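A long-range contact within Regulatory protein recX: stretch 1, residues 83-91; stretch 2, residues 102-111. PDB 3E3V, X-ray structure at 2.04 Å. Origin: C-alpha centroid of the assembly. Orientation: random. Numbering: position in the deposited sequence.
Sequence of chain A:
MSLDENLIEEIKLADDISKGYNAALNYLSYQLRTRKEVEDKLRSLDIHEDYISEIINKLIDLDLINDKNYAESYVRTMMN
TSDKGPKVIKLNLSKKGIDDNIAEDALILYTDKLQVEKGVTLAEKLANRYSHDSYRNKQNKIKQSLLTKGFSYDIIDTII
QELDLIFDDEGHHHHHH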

ATOM      1  N   ASP A  83      -7.895   6.593  -4.370  1.00 24.42           N
ATOM      2  CA  ASP A  83      -8.272   7.768  -3.606  1.00 26.49           C
ATOM      3  C   ASP A  83      -7.947   7.514  -2.141  1.00 22.02           C
ATOM      4  O   ASP A  83      -8.432   8.226  -1.274  1.00 22.56           O
ATOM      5  CB  ASP A  83      -9.773   8.038  -3.767  1.00 30.35           C
ATOM      6  CG  ASP A  83     -10.621   6.810  -3.451  1.00 34.41           C
ATOM      7  OD1 ASP A  83     -10.049   5.752  -3.095  1.00 37.37           O
ATOM      8  OD2 ASP A  83     -11.861   6.894  -3.564  1.00 39.16           O
ATOM      9  N   LYS A  84      -7.126   6.497  -1.876  1.00 21.02           N
ATOM     10  CA  LYS A  84      -6.747   6.132  -0.498  1.00 20.35           C
ATOM     11  C   LYS A  84      -5.593   6.968   0.082  1.00 20.51           C
ATOM     12  O   LYS A  84      -4.683   7.379  -0.638  1.00 19.12           O
ATOM     13  CB  LYS A  84      -6.380   4.639  -0.429  1.00 21.86           C
ATOM     14  CG  LYS A  84      -7.507   3.690  -0.857  1.00 24.42           C
ATOM     15  CD  LYS A  84      -8.814   4.038  -0.153  1.00 22.92           C
ATOM     16  CE  LYS A  84      -9.906   3.042  -0.504  1.00 26.70           C
ATOM     17  NZ  LYS A  84     -10.060   2.934  -1.976  1.00 30.64           N
ATOM     18  N   GLY A  85      -5.659   7.223   1.387  1.00 19.30           N
ATOM     19  CA  GLY A  85      -4.633   7.991   2.069  1.00 17.77           C
ATOM     20  C   GLY A  85      -3.621   7.074   2.724  1.00 16.72           C
ATOM     21  O   GLY A  85      -3.814   5.863   2.727  1.00 17.37           O
ATOM     22  N   PRO A  86      -2.546   7.622   3.316  1.00 16.05           N
ATOM     23  CA  PRO A  86      -1.470   6.878   3.983  1.00 17.63           C
ATOM     24  C   PRO A  86      -1.883   5.747   4.898  1.00 17.57           C
ATOM     25  O   PRO A  86      -1.321   4.653   4.823  1.00 16.91           O
ATOM     26  CB  PRO A  86      -0.707   7.970   4.746  1.00 15.44           C
ATOM     27  CG  PRO A  86      -0.913   9.170   3.881  1.00 16.96           C
ATOM     28  CD  PRO A  86      -2.381   9.068   3.538  1.00 15.31           C
ATOM     29  N   LYS A  87      -2.861   5.999   5.764  1.00 19.35           N
ATOM     30  CA  LYS A  87      -3.279   4.975   6.717  1.00 19.95           C
ATOM     31  C   LYS A  87      -3.850   3.707   6.101  1.00 20.27           C
ATOM     32  O   LYS A  87      -3.591   2.613   6.599  1.00 19.93           O
ATOM     33  CB  LYS A  87      -4.275   5.553   7.713  1.00 22.52           C
ATOM     34  CG  LYS A  87      -3.708   6.678   8.570  1.00 28.40           C
ATOM     35  CD  LYS A  87      -4.744   7.110   9.598  1.00 29.81           C
ATOM     36  CE  LYS A  87      -4.406   8.453  10.219  1.00 28.55           C
ATOM     37  NZ  LYS A  87      -5.588   8.948  10.996  1.00 33.24           N
ATOM     38  N   VAL A  88      -4.632   3.839   5.032  1.00 18.93           N
ATOM     39  CA  VAL A  88      -5.194   2.656   4.398  1.00 18.73           C
ATOM     40  C   VAL A  88      -4.105   1.988   3.560  1.00 17.40           C
ATOM     41  O   VAL A  88      -3.999   0.762   3.516  1.00 19.57           O
ATOM     42  CB  VAL A  88      -6.426   3.008   3.516  1.00 17.09           C
ATOM     43  CG1 VAL A  88      -6.885   1.776   2.739  1.00 14.01           C
ATOM     44  CG2 VAL A  88      -7.586   3.483   4.419  1.00 16.30           C
ATOM     45  N   ILE A  89      -3.279   2.791   2.909  1.00 18.76           N
ATOM     46  CA  ILE A  89      -2.195   2.237   2.101  1.00 19.24           C
ATOM     47  C   ILE A  89      -1.313   1.385   3.017  1.00 21.05           C
ATOM     48  O   ILE A  89      -0.882   0.293   2.650  1.00 18.78           O
ATOM     49  CB  ILE A  89      -1.362   3.374   1.444  1.00 19.13           C
ATOM     50  CG1 ILE A  89      -2.224   4.081   0.381  1.00 17.43           C
ATOM     51  CG2 ILE A  89      -0.092   2.815   0.805  1.00 21.36           C
ATOM     52  CD1 ILE A  89      -1.658   5.403  -0.138  1.00 16.47           C
ATOM     53  N   LYS A  90      -1.087   1.881   4.229  1.00 23.54           N
ATOM     54  CA  LYS A  90      -0.254   1.190   5.199  1.00 26.69           C
ATOM     55  C   LYS A  90      -0.841  -0.135   5.673  1.00 27.51           C
ATOM     56  O   LYS A  90      -0.127  -1.131   5.760  1.00 28.74           O
ATOM     57  CB  LYS A  90       0.027   2.092   6.413  1.00 27.93           C
ATOM     58  CG  LYS A  90       1.042   1.480   7.399  1.00 34.76           C
ATOM     59  CD  LYS A  90       1.169   2.288   8.704  1.00 34.27           C
ATOM     60  CE  LYS A  90       2.153   1.630   9.669  1.00 38.95           C
ATOM     61  NZ  LYS A  90       1.803   0.192   9.947  1.00 39.58           N
ATOM     62  N   LEU A  91      -2.130  -0.155   5.996  1.00 26.96           N
ATOM     63  CA  LEU A  91      -2.736  -1.396   6.442  1.00 26.53           C
ATOM     64  C   LEU A  91      -2.794  -2.387   5.285  1.00 23.94           C
ATOM     65  O   LEU A  91      -2.774  -3.592   5.507  1.00 23.46           O
ATOM     66  CB  LEU A  91      -4.132  -1.154   7.039  1.00 30.05           C
ATOM     67  CG  LEU A  91      -5.366  -0.836   6.197  1.00 30.63           C
ATOM     68  CD1 LEU A  91      -5.918  -2.103   5.538  1.00 31.80           C
ATOM     69  CD2 LEU A  91      -6.430  -0.236   7.117  1.00 33.52           C
ATOM     70  N   ILE A 102       9.260  -0.708   6.983  1.00 34.44           N
ATOM     71  CA  ILE A 102       9.382  -0.623   5.535  1.00 31.41           C
ATOM     72  C   ILE A 102       8.222   0.155   4.916  1.00 30.30           C
ATOM     73  O   ILE A 102       8.418   0.931   3.984  1.00 29.64           O
ATOM     74  CB  ILE A 102       9.477  -2.027   4.921  1.00 30.58           C
ATOM     75  CG1 ILE A 102      10.838  -2.631   5.285  1.00 31.11           C
ATOM     76  CG2 ILE A 102       9.280  -1.962   3.408  1.00 28.16           C
ATOM     77  CD1 ILE A 102      11.052  -4.035   4.777  1.00 31.59           C
ATOM     78  N   ALA A 103       7.017  -0.054   5.440  1.00 29.50           N
ATOM     79  CA  ALA A 103       5.837   0.651   4.948  1.00 30.24           C
ATOM     80  C   ALA A 103       6.004   2.157   5.192  1.00 30.06           C
ATOM     81  O   ALA A 103       5.775   2.980   4.302  1.00 27.05           O
ATOM     82  CB  ALA A 103       4.585   0.136   5.666  1.00 28.07           C
ATOM     83  N   GLU A 104       6.412   2.504   6.408  1.00 32.65           N
ATOM     84  CA  GLU A 104       6.610   3.895   6.793  1.00 34.70           C
ATOM     85  C   GLU A 104       7.643   4.606   5.923  1.00 34.19           C
ATOM     86  O   GLU A 104       7.446   5.754   5.536  1.00 35.02           O
ATOM     87  CB  GLU A 104       6.989   3.953   8.275  1.00 38.59           C
ATOM     88  CG  GLU A 104       5.804   3.639   9.178  1.00 44.31           C
ATOM     89  CD  GLU A 104       6.191   3.389  10.627  1.00 49.55           C
ATOM     90  OE1 GLU A 104       6.960   4.198  11.195  1.00 51.30           O
ATOM     91  OE2 GLU A 104       5.705   2.385  11.201  1.00 50.63           O
ATOM     92  N   ASP A 105       8.739   3.928   5.608  1.00 33.16           N
ATOM     93  CA  ASP A 105       9.754   4.523   4.745  1.00 31.73           C
ATOM     94  C   ASP A 105       9.153   4.781   3.373  1.00 29.66           C
ATOM     95  O   ASP A 105       9.338   5.842   2.781  1.00 29.12           O
ATOM     96  CB  ASP A 105      10.948   3.587   4.571  1.00 34.77           C
ATOM     97  CG  ASP A 105      11.885   3.607   5.755  1.00 39.77           C
ATOM     98  OD1 ASP A 105      11.774   4.527   6.600  1.00 41.63           O
ATOM     99  OD2 ASP A 105      12.745   2.703   5.831  1.00 43.45           O
ATOM    100  N   ALA A 106       8.430   3.790   2.869  1.00 26.39           N
ATOM    101  CA  ALA A 106       7.819   3.894   1.565  1.00 24.65           C
ATOM    102  C   ALA A 106       6.776   5.001   1.475  1.00 23.50           C
ATOM    103  O   ALA A 106       6.679   5.697   0.455  1.00 22.58           O
ATOM    104  CB  ALA A 106       7.207   2.553   1.181  1.00 24.77           C
ATOM    105  N   LEU A 107       6.000   5.176   2.539  1.00 23.86           N
ATOM    106  CA  LEU A 107       4.947   6.187   2.546  1.00 24.35           C
ATOM    107  C   LEU A 107       5.475   7.604   2.481  1.00 26.09           C
ATOM    108  O   LEU A 107       4.734   8.545   2.195  1.00 27.26           O
ATOM    109  CB  LEU A 107       4.030   5.978   3.760  1.00 24.63           C
ATOM    110  CG  LEU A 107       2.969   4.905   3.458  1.00 24.87           C
ATOM    111  CD1 LEU A 107       2.299   4.394   4.737  1.00 26.70           C
ATOM    112  CD2 LEU A 107       1.941   5.518   2.494  1.00 22.51           C
ATOM    113  N   ILE A 108       6.769   7.751   2.720  1.00 27.51           N
ATOM    114  CA  ILE A 108       7.397   9.056   2.644  1.00 27.99           C
ATOM    115  C   ILE A 108       7.208   9.629   1.240  1.00 26.72           C
ATOM    116  O   ILE A 108       7.249  10.844   1.049  1.00 25.62           O
ATOM    117  CB  ILE A 108       8.903   8.960   2.943  1.00 30.52           C
ATOM    118  CG1 ILE A 108       9.116   8.446   4.373  1.00 32.24           C
ATOM    119  CG2 ILE A 108       9.555  10.305   2.730  1.00 30.29           C
ATOM    120  CD1 ILE A 108       8.465   9.294   5.440  1.00 35.07           C
ATOM    121  N   LEU A 109       6.997   8.756   0.256  1.00 25.95           N
ATOM    122  CA  LEU A 109       6.800   9.214  -1.120  1.00 26.17           C
ATOM    123  C   LEU A 109       5.469   9.934  -1.292  1.00 25.45           C
ATOM    124  O   LEU A 109       5.310  10.741  -2.208  1.00 25.43           O
ATOM    125  CB  LEU A 109       6.878   8.037  -2.102  1.00 27.14           C
ATOM    126  CG  LEU A 109       8.214   7.296  -2.196  1.00 30.66           C
ATOM    127  CD1 LEU A 109       8.029   6.010  -3.005  1.00 29.35           C
ATOM    128  CD2 LEU A 109       9.276   8.207  -2.835  1.00 31.10           C
ATOM    129  N   TYR A 110       4.507   9.648  -0.417  1.00 24.71           N
ATOM    130  CA  TYR A 110       3.207  10.305  -0.523  1.00 22.96           C
ATOM    131  C   TYR A 110       3.279  11.607   0.265  1.00 22.73           C
ATOM    132  O   TYR A 110       2.771  11.705   1.376  1.00 22.24           O
ATOM    133  CB  TYR A 110       2.088   9.405   0.027  1.00 22.36           C
ATOM    134  CG  TYR A 110       0.738   9.682  -0.595  1.00 20.61           C
ATOM    135  CD1 TYR A 110       0.548  10.794  -1.409  1.00 18.14           C
ATOM    136  CD2 TYR A 110      -0.336   8.824  -0.391  1.00 20.72           C
ATOM    137  CE1 TYR A 110      -0.656  11.046  -2.006  1.00 20.54           C
ATOM    138  CE2 TYR A 110      -1.560   9.069  -0.986  1.00 23.49           C
ATOM    139  CZ  TYR A 110      -1.718  10.182  -1.796  1.00 23.42           C
ATOM    140  OH  TYR A 110      -2.931  10.438  -2.406  1.00 21.49           O
ATOM    141  N   THR A 111       3.934  12.599  -0.336  1.00 24.44           N
ATOM    142  CA  THR A 111       4.130  13.910   0.265  1.00 25.12           C
ATOM    143  C   THR A 111       2.813  14.596   0.615  1.00 26.09           C
ATOM    144  O   THR A 111       1.754  14.265   0.062  1.00 23.94           O
ATOM    145  CB  THR A 111       4.952  14.833  -0.679  1.00 26.19           C
ATOM    146  OG1 THR A 111       4.215  15.075  -1.883  1.00 27.68           O
ATOM    147  CG2 THR A 111       6.288  14.175  -1.041  1.00 24.31           C
TER

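No hydrogen bond or salt bridge crosses between these two stretches, although lysines, a glutamate and a tyrosine all lie at or near the contact. The contact is mainly the packing of carbon groups; in all it buries 361 Å², both sides summed.

The backbone frame is loose and oblique. Helix 86-91 and the helix that includes residues 102-107 run in roughly opposing directions, at 141°, and their axes come no nearer than 10.1 Å. The register is set at two points: the CA atoms of Pro86 and Leu107 are 6.6 Å apart, and those of Lys90 and Ala103 6.1 Å. One turn forward on the first helix therefore matches one turn back on the second.

Leu107 is the centre of the arrangement and has the largest area covered by the opposite stretch. Its CA-to-CB bond points toward the first helix, and both its methyls reach Pro86, with CD1 turned to Lys90 and CD2 to Ile89. Leu107 CD1 lies 3.6 Å from Pro86 O and 3.6 Å from Lys90 CB, while Leu107 CD2 lies 3.8 Å from Ile89 CG2 and 4.3 Å from Pro86 CB. The carbonyl beneath CD1 is not left unsatisfied, since Pro86 O accepts the helical bond from Lys90 N at 2.8 Å.

Lys90 shows how a charged residue can serve an apolar contact. Its extended aliphatic chain supplies the packing surface, with Lys90 CG 4.2 Å from Ala103 CB; the small alanine side chain suits the close backbone approach here. Farther out, Lys90 CE comes within 3.9 Å of Glu104 OE2, but this is proximity without a salt bridge, and the ammonium finds a hydrogen bond just outside the stretches.

At the other end, a type I turn from Leu107 to Tyr110, with Tyr110 N bonded to Leu107 O at 2.8 Å, brings the tyrosine ring back against the start of the first helix. Its edge meets Ile89 CD1, 3.7 Å from Tyr110 CD2, and Lys84 O, 3.6 Å from Tyr110 CE2. The latter sets a carbonyl oxygen beside the weakly positive rim of the ring. Pro86 CG adds an apolar contact at 4.3 Å from Tyr110 CD2. Just before the helix, Gly85 takes the N-cap position, its O accepting from Ile89 N at 3.1 Å. Lys84 directs its ammonium away from the contact, into a salt bridge between Lys84 NZ and Asp83 OD1 at 3.0 Å.

The rule to read here is economical: one leucine in the middle, an alanine where backbones approach, and a turn that delivers an aromatic edge.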